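Local coordinates for putative baseplate protein (Unidentified phage, PDB 2FSD) that probably serves as the receptor-binding protein of a lactococcal phage, its head domain recognising the surface of the Lactococcus lactis host cell, at residues R41-L51 with R63-N71. Sequence-based numbering, arbitrary orientation.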
ATOM      1  N   ARG A  41      17.920   2.706   9.273  1.00 20.02           N
ATOM      2  CA  ARG A  41      17.794   1.460   8.527  1.00 20.65           C
ATOM      3  C   ARG A  41      18.330   0.263   9.309  1.00 20.51           C
ATOM      4  O   ARG A  41      19.408   0.331   9.933  1.00 19.79           O
ATOM      5  CB  ARG A  41      18.514   1.553   7.184  1.00 20.90           C
ATOM      6  CG  ARG A  41      17.907   2.565   6.230  1.00 21.56           C
ATOM      7  CD  ARG A  41      18.969   3.128   5.337  1.00 21.19           C
ATOM      8  NE  ARG A  41      18.500   4.237   4.505  1.00 21.35           N
ATOM      9  CZ  ARG A  41      18.255   4.169   3.197  1.00 21.19           C
ATOM     10  NH1 ARG A  41      18.397   3.033   2.529  1.00 21.42           N
ATOM     11  NH2 ARG A  41      17.873   5.258   2.542  1.00 21.51           N
ATOM     12  N   ALA A  42      17.574  -0.835   9.236  1.00 20.78           N
ATOM     13  CA  ALA A  42      17.908  -2.094   9.915  1.00 20.92           C
ATOM     14  C   ALA A  42      19.120  -2.724   9.248  1.00 21.06           C
ATOM     15  O   ALA A  42      19.492  -2.351   8.137  1.00 20.87           O
ATOM     16  CB  ALA A  42      16.701  -3.057   9.873  1.00 20.80           C
ATOM     17  N   SER A  43      19.745  -3.687   9.917  1.00 21.82           N
ATOM     18  CA  SER A  43      20.906  -4.357   9.342  1.00 21.65           C
ATOM     19  C   SER A  43      20.586  -5.019   7.988  1.00 21.73           C
ATOM     20  O   SER A  43      19.457  -5.448   7.724  1.00 21.29           O
ATOM     21  CB  SER A  43      21.497  -5.378  10.319  1.00 22.22           C
ATOM     22  OG  SER A  43      20.512  -6.006  11.106  1.00 22.93           O
ATOM     23  N   GLY A  44      21.590  -5.054   7.119  1.00 21.55           N
ATOM     24  CA  GLY A  44      21.455  -5.670   5.808  1.00 21.91           C
ATOM     25  C   GLY A  44      20.802  -4.769   4.778  1.00 22.02           C
ATOM     26  O   GLY A  44      20.808  -5.074   3.579  1.00 21.85           O
ATOM     27  N   VAL A  45      20.242  -3.655   5.238  1.00 22.16           N
ATOM     28  CA  VAL A  45      19.524  -2.746   4.360  1.00 22.25           C
ATOM     29  C   VAL A  45      20.554  -1.836   3.736  1.00 22.21           C
ATOM     30  O   VAL A  45      21.467  -1.365   4.424  1.00 22.70           O
ATOM     31  CB  VAL A  45      18.472  -1.931   5.142  1.00 22.40           C
ATOM     32  CG1 VAL A  45      17.828  -0.852   4.251  1.00 22.42           C
ATOM     33  CG2 VAL A  45      17.424  -2.875   5.711  1.00 22.35           C
ATOM     34  N   GLY A  46      20.416  -1.595   2.438  1.00 22.07           N
ATOM     35  CA  GLY A  46      21.349  -0.732   1.718  1.00 21.69           C
ATOM     36  C   GLY A  46      21.282   0.729   2.136  1.00 21.40           C
ATOM     37  O   GLY A  46      20.344   1.154   2.813  1.00 20.54           O
ATOM     38  N   SER A  47      22.284   1.493   1.704  1.00 21.31           N
ATOM     39  CA  SER A  47      22.432   2.909   2.055  1.00 21.02           C
ATOM     40  C   SER A  47      21.839   3.871   1.007  1.00 21.06           C
ATOM     41  O   SER A  47      21.602   5.052   1.297  1.00 21.03           O
ATOM     42  CB  SER A  47      23.912   3.216   2.242  1.00 20.77           C
ATOM     43  OG  SER A  47      24.626   2.811   1.088  1.00 20.79           O
ATOM     44  N   THR A  48      21.611   3.380  -0.208  1.00 21.18           N
ATOM     45  CA  THR A  48      21.107   4.224  -1.296  1.00 20.80           C
ATOM     46  C   THR A  48      19.579   4.345  -1.201  1.00 20.71           C
ATOM     47  O   THR A  48      18.933   3.626  -0.430  1.00 20.45           O
ATOM     48  CB  THR A  48      21.510   3.682  -2.695  1.00 20.75           C
ATOM     49  OG1 THR A  48      20.890   2.408  -2.943  1.00 20.21           O
ATOM     50  CG2 THR A  48      23.031   3.544  -2.800  1.00 21.69           C
ATOM     51  N   GLY A  49      19.007   5.240  -2.001  1.00 20.44           N
ATOM     52  CA  GLY A  49      17.556   5.465  -1.985  1.00 20.24           C
ATOM     53  C   GLY A  49      17.175   6.283  -0.775  1.00 19.63           C
ATOM     54  O   GLY A  49      18.039   6.698  -0.008  1.00 19.87           O
ATOM     55  N   ILE A  50      15.889   6.536  -0.597  1.00 19.51           N
ATOM     56  CA  ILE A  50      15.451   7.433   0.482  1.00 19.44           C
ATOM     57  C   ILE A  50      14.287   6.833   1.276  1.00 19.01           C
ATOM     58  O   ILE A  50      13.347   6.290   0.706  1.00 19.05           O
ATOM     59  CB  ILE A  50      15.163   8.865  -0.058  1.00 19.39           C
ATOM     60  CG1 ILE A  50      16.462   9.468  -0.630  1.00 19.46           C
ATOM     61  CG2 ILE A  50      14.624   9.790   1.039  1.00 19.56           C
ATOM     62  CD1 ILE A  50      16.308  10.862  -1.197  1.00 20.03           C
ATOM     63  N   LEU A  51      14.399   6.915   2.601  1.00 18.66           N
ATOM     64  CA  LEU A  51      13.422   6.348   3.530  1.00 18.66           C
ATOM     65  C   LEU A  51      13.198   7.347   4.638  1.00 18.25           C
ATOM     66  O   LEU A  51      14.075   7.569   5.470  1.00 18.16           O
ATOM     67  CB  LEU A  51      13.924   5.031   4.131  1.00 18.47           C
ATOM     68  CG  LEU A  51      13.001   4.394   5.165  1.00 19.00           C
ATOM     69  CD1 LEU A  51      11.620   4.024   4.584  1.00 18.83           C
ATOM     70  CD2 LEU A  51      13.676   3.172   5.802  1.00 19.18           C
ATOM     71  N   ARG A  63       7.409   7.365   3.248  1.00 16.44           N
ATOM     72  CA  ARG A  63       7.726   7.000   1.869  1.00 16.57           C
ATOM     73  C   ARG A  63       9.098   6.358   1.744  1.00 16.35           C
ATOM     74  O   ARG A  63      10.017   6.681   2.479  1.00 15.77           O
ATOM     75  CB  ARG A  63       7.634   8.213   0.947  1.00 16.64           C
ATOM     76  CG  ARG A  63       8.454   9.400   1.393  1.00 17.10           C
ATOM     77  CD  ARG A  63       8.483  10.431   0.286  1.00 17.24           C
ATOM     78  NE  ARG A  63       9.145  11.658   0.704  1.00 17.02           N
ATOM     79  CZ  ARG A  63       8.991  12.834   0.099  1.00 16.73           C
ATOM     80  NH1 ARG A  63       8.187  12.967  -0.946  1.00 17.08           N
ATOM     81  NH2 ARG A  63       9.631  13.897   0.557  1.00 16.82           N
ATOM     82  N   GLY A  64       9.199   5.439   0.790  1.00 16.77           N
ATOM     83  CA  GLY A  64      10.442   4.798   0.439  1.00 17.00           C
ATOM     84  C   GLY A  64      10.634   4.933  -1.055  1.00 17.26           C
ATOM     85  O   GLY A  64       9.680   4.802  -1.833  1.00 16.42           O
ATOM     86  N   ASN A  65      11.867   5.223  -1.448  1.00 17.87           N
ATOM     87  CA  ASN A  65      12.223   5.310  -2.844  1.00 18.49           C
ATOM     88  C   ASN A  65      13.545   4.567  -3.127  1.00 18.84           C
ATOM     89  O   ASN A  65      14.613   4.956  -2.650  1.00 18.19           O
ATOM     90  CB  ASN A  65      12.279   6.784  -3.278  1.00 18.86           C
ATOM     91  CG  ASN A  65      12.362   6.938  -4.765  1.00 19.70           C
ATOM     92  OD1 ASN A  65      13.389   6.645  -5.367  1.00 24.78           O
ATOM     93  ND2 ASN A  65      11.277   7.377  -5.379  1.00 23.55           N
ATOM     94  N   SER A  66      13.423   3.478  -3.886  1.00 19.46           N
ATOM     95  CA  SER A  66      14.533   2.640  -4.307  1.00 20.02           C
ATOM     96  C   SER A  66      15.413   2.259  -3.130  1.00 20.49           C
ATOM     97  O   SER A  66      16.613   2.496  -3.130  1.00 20.92           O
ATOM     98  CB  SER A  66      15.352   3.326  -5.407  1.00 20.39           C
ATOM     99  OG  SER A  66      14.604   3.462  -6.604  1.00 19.82           O
ATOM    100  N   ILE A  67      14.801   1.654  -2.121  1.00 21.11           N
ATOM    101  CA  ILE A  67      15.546   1.210  -0.953  1.00 21.06           C
ATOM    102  C   ILE A  67      16.010  -0.227  -1.178  1.00 21.03           C
ATOM    103  O   ILE A  67      15.183  -1.117  -1.329  1.00 20.99           O
ATOM    104  CB  ILE A  67      14.711   1.291   0.310  1.00 20.94           C
ATOM    105  CG1 ILE A  67      14.264   2.741   0.537  1.00 21.88           C
ATOM    106  CG2 ILE A  67      15.533   0.797   1.507  1.00 21.71           C
ATOM    107  CD1 ILE A  67      13.050   2.875   1.438  1.00 21.62           C
ATOM    108  N   PRO A  68      17.338  -0.457  -1.198  1.00 20.92           N
ATOM    109  CA  PRO A  68      17.827  -1.821  -1.347  1.00 20.79           C
ATOM    110  C   PRO A  68      17.553  -2.656  -0.095  1.00 20.54           C
ATOM    111  O   PRO A  68      18.009  -2.297   0.985  1.00 19.72           O
ATOM    112  CB  PRO A  68      19.342  -1.632  -1.557  1.00 21.44           C
ATOM    113  CG  PRO A  68      19.558  -0.147  -1.763  1.00 20.99           C
ATOM    114  CD  PRO A  68      18.446   0.505  -1.049  1.00 21.07           C
ATOM    115  N   VAL A  69      16.811  -3.755  -0.246  1.00 20.60           N
ATOM    116  CA  VAL A  69      16.521  -4.665   0.878  1.00 20.49           C
ATOM    117  C   VAL A  69      17.141  -6.079   0.730  1.00 20.52           C
ATOM    118  O   VAL A  69      17.500  -6.502  -0.372  1.00 20.27           O
ATOM    119  CB  VAL A  69      14.986  -4.770   1.142  1.00 20.69           C
ATOM    120  CG1 VAL A  69      14.453  -3.427   1.707  1.00 20.09           C
ATOM    121  CG2 VAL A  69      14.202  -5.182  -0.143  1.00 20.26           C
ATOM    122  N   PRO A  70      17.308  -6.801   1.860  1.00 21.04           N
ATOM    123  CA  PRO A  70      17.712  -8.220   1.820  1.00 21.07           C
ATOM    124  C   PRO A  70      16.731  -9.141   1.069  1.00 21.60           C
ATOM    125  O   PRO A  70      15.511  -8.854   0.989  1.00 21.42           O
ATOM    126  CB  PRO A  70      17.755  -8.622   3.293  1.00 21.12           C
ATOM    127  CG  PRO A  70      17.830  -7.339   4.070  1.00 21.07           C
ATOM    128  CD  PRO A  70      17.185  -6.290   3.242  1.00 20.84           C
ATOM    129  N   ASN A  71      17.272 -10.230   0.520  1.00 21.25           N
ATOM    130  CA  ASN A  71      16.459 -11.312  -0.024  1.00 21.19           C
ATOM    131  C   ASN A  71      15.342 -11.680   0.938  1.00 20.86           C
ATOM    132  O   ASN A  71      15.576 -11.860   2.129  1.00 20.51           O
ATOM    133  CB  ASN A  71      17.305 -12.565  -0.233  1.00 21.72           C
ATOM    134  CG  ASN A  71      18.491 -12.330  -1.130  1.00 21.53           C
ATOM    135  OD1 ASN A  71      18.493 -11.422  -1.945  1.00 21.50           O
ATOM    136  ND2 ASN A  71      19.512 -13.161  -0.982  1.00 24.50           N
TER
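Arg41 NH1 lies against Ile67 CG2 while its hydrogens serve the loop behind it: it donates to Thr48 O (3.1 Å) and, weakly, to Gly46 O, as NH2 does, also weakly, to Gly49 O. One guanidinium thus ties together three carbonyls of the loop that leads into the hairpin of strands 50-56 and 59-68, part of the antiparallel barrel of the phage head domain. The Arg41 chain runs extended from CG to NE, bringing the group across to the loop carbonyls. Within the hairpin, Ile50 and Asn65 form an antiparallel hydrogen-bonded pair, with Asn65 N to Ile50 O at 2.8 Å and Ile50 N to Asn65 O, both in the carbonyl plane. The second strand bends at Ser66, where Ser66 and Ile67 together lie opposite Ile133 as a G1 beta bulge. The Gly49 backbone lies close to this bend, its CA giving a CA-H...O contact to Ser66 O. Beyond it Ile67 is the apolar centre. With chi1 at -60°, its CG2 stands anti to the backbone N and meets Val45 CG1 as well as Arg41, whereas CG1, beside that N, carries CD1 to within 3.6 Å of Leu51 CB, the two side chains crossing at about a right angle. Val80 and Ile133 of neighbouring strands also touch Ile67. Further along, Gly46 N donates to Pro68 O at 2.9 Å, nearly straight at the hydrogen (163°) but tilted 28° from the carbonyl plane. Gly46 CA packs directly against the Pro68 ring, 3.9 Å from Pro68 CB, and Pro68 CD lies 3.2 Å from Thr48 O. The type II turn from Ala42 to Val45 brings Gly44 against Pro70, whose CG lies 3.8 Å from Gly44 O.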